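Local atomic coordinates of light Chain (Clostridium botulinum, PDB entry 6BVD), a protein that is the zinc metalloprotease domain of a mosaic botulinum neurotoxin and probably cleaves a SNARE protein of the neurotransmitter-release machinery. Residues 117-122 / 187-192. Residues are numbered along the deposited sequence; the frame is centred on the assembly and turned at random.
Sequences IPYLGN and DGFGSI
F189 packs its ring against the backbone of G121 and N122 and meets Y119 CD2 at its own edge, the two rings set obliquely. Its CB lies 3.6 Å from G121 O, near the CB of Y119. Chi1 (-55°) sets CG anti to the carbonyl carbon and beside the backbone N, close to G121 O, which comes within 3.4 Å of CD1. CD1 is also the atom that meets Y119 CD2, at 3.7 Å, and the two ring planes are inclined at 53°. Farther out, CE2 and CZ run against CA and C of N122, whose CA stands 3.7 Å above the ring centroid in a CH-pi contact over one face. I297 and R300 of helix 280-301 touch both aromatic side chains. The contact joins two irregular loops of the clostridial neurotoxin zinc protease fold, one following helix 104-115 and the other leading into strand 193-196 of the mixed sheet. Between their backbones, Y119 N donates a 2.8 Å hydrogen bond to F189 O. A water lies 2.8 Å from both Y119 O and G190 O and can donate to either, though further acceptors compete for its protons. P118 meets the G190-S191 backbone through CB and CG, CB at G190 C and CG 3.6 Å from S191 C, while P118 O accepts a hydrogen bond from Y320 OH of helix 313-323.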
loop_
_atom_site.group_PDB
_atom_site.type_symbol
_atom_site.label_atom_id
_atom_site.label_comp_id
_atom_site.label_asym_id
_atom_site.label_seq_id
_atom_site.Cartn_x
_atom_site.Cartn_y
_atom_site.Cartn_z
ATOM N N ILE A 117 3.420 16.652 -21.960
ATOM C CA ILE A 117 2.193 17.222 -22.520
ATOM C C ILE A 117 2.255 17.396 -24.072
ATOM O O ILE A 117 3.305 17.664 -24.653
ATOM C CB ILE A 117 1.905 18.556 -21.865
ATOM C CG1 ILE A 117 2.956 19.564 -22.295
ATOM C CG2 ILE A 117 1.855 18.425 -20.297
ATOM C CD1 ILE A 117 2.525 21.007 -22.017
ATOM N N PRO A 118 1.127 17.239 -24.766
ATOM C CA PRO A 118 1.156 17.440 -26.229
ATOM C C PRO A 118 1.570 18.857 -26.672
ATOM O O PRO A 118 1.332 19.804 -25.928
ATOM C CB PRO A 118 -0.286 17.174 -26.645
ATOM C CG PRO A 118 -0.812 16.303 -25.597
ATOM C CD PRO A 118 -0.179 16.740 -24.311
ATOM N N TYR A 119 2.213 18.992 -27.829
ATOM C CA TYR A 119 2.504 20.309 -28.395
ATOM C C TYR A 119 1.179 20.990 -28.721
ATOM O O TYR A 119 0.259 20.322 -29.182
ATOM C CB TYR A 119 3.367 20.212 -29.656
ATOM C CG TYR A 119 3.809 21.568 -30.202
ATOM C CD1 TYR A 119 4.932 22.196 -29.696
ATOM C CD2 TYR A 119 3.037 22.263 -31.145
ATOM C CE1 TYR A 119 5.336 23.440 -30.161
ATOM C CE2 TYR A 119 3.427 23.519 -31.589
ATOM C CZ TYR A 119 4.579 24.101 -31.096
ATOM O OH TYR A 119 4.994 25.336 -31.554
ATOM N N LEU A 120 1.102 22.302 -28.474
ATOM C CA LEU A 120 -0.121 23.091 -28.775
ATOM C C LEU A 120 -0.162 23.462 -30.272
ATOM O O LEU A 120 0.027 24.619 -30.683
ATOM C CB LEU A 120 -0.204 24.345 -27.867
ATOM C CG LEU A 120 -0.314 24.047 -26.356
ATOM C CD1 LEU A 120 -0.366 25.358 -25.486
ATOM C CD2 LEU A 120 -1.477 23.117 -25.980
ATOM N N GLY A 121 -0.342 22.448 -31.116
ATOM C CA GLY A 121 -0.425 22.704 -32.540
ATOM C C GLY A 121 -0.183 21.410 -33.276
ATOM O O GLY A 121 0.248 20.419 -32.655
ATOM N N ASN A 122 -0.485 21.409 -34.568
ATOM C CA ASN A 122 -0.241 20.223 -35.382
ATOM C C ASN A 122 -0.050 20.604 -36.850
ATOM O O ASN A 122 0.084 21.794 -37.177
ATOM C CB ASN A 122 -1.377 19.216 -35.200
ATOM C CG ASN A 122 -2.754 19.791 -35.575
ATOM O OD1 ASN A 122 -3.021 20.071 -36.728
ATOM N ND2 ASN A 122 -3.642 19.908 -34.593
ATOM N N ASP A 187 3.038 12.382 -35.460
ATOM C CA ASP A 187 3.854 13.355 -36.170
ATOM C C ASP A 187 4.773 14.214 -35.270
ATOM O O ASP A 187 5.112 15.318 -35.669
ATOM C CB ASP A 187 2.945 14.321 -36.968
ATOM C CG ASP A 187 2.148 13.627 -38.056
ATOM O OD1 ASP A 187 2.580 12.574 -38.589
ATOM O OD2 ASP A 187 1.061 14.155 -38.382
ATOM N N GLY A 188 5.175 13.718 -34.090
ATOM C CA GLY A 188 6.042 14.463 -33.186
ATOM C C GLY A 188 5.348 15.395 -32.178
ATOM O O GLY A 188 5.909 15.688 -31.149
ATOM N N PHE A 189 4.156 15.898 -32.506
ATOM C CA PHE A 189 3.388 16.788 -31.619
ATOM C C PHE A 189 2.788 16.113 -30.390
ATOM O O PHE A 189 2.836 16.645 -29.258
ATOM C CB PHE A 189 2.250 17.468 -32.430
ATOM C CG PHE A 189 2.734 18.187 -33.648
ATOM C CD1 PHE A 189 3.332 19.431 -33.532
ATOM C CD2 PHE A 189 2.589 17.623 -34.936
ATOM C CE1 PHE A 189 3.753 20.113 -34.654
ATOM C CE2 PHE A 189 3.012 18.302 -36.056
ATOM C CZ PHE A 189 3.595 19.539 -35.923
ATOM N N GLY A 190 2.222 14.929 -30.603
ATOM C CA GLY A 190 1.542 14.207 -29.552
ATOM C C GLY A 190 0.085 14.626 -29.504
ATOM O O GLY A 190 -0.326 15.579 -30.175
ATOM N N SER A 191 -0.725 13.917 -28.738
ATOM C CA SER A 191 -2.127 14.340 -28.554
ATOM C C SER A 191 -2.609 13.721 -27.284
ATOM O O SER A 191 -1.901 12.861 -26.713
ATOM C CB SER A 191 -3.023 13.902 -29.733
ATOM O OG SER A 191 -3.281 12.509 -29.689
ATOM N N ILE A 192 -3.791 14.135 -26.826
ATOM C CA ILE A 192 -4.490 13.408 -25.795
ATOM C C ILE A 192 -4.546 11.940 -26.195
ATOM O O ILE A 192 -4.835 11.628 -27.354
ATOM C CB ILE A 192 -5.909 13.944 -25.591
ATOM C CG1 ILE A 192 -5.869 15.337 -24.939
ATOM C CG2 ILE A 192 -6.646 13.090 -24.610
ATOM C CD1 ILE A 192 -7.259 16.073 -25.062
HETATM O O HOH W 1 -1.179 18.200 -30.372
#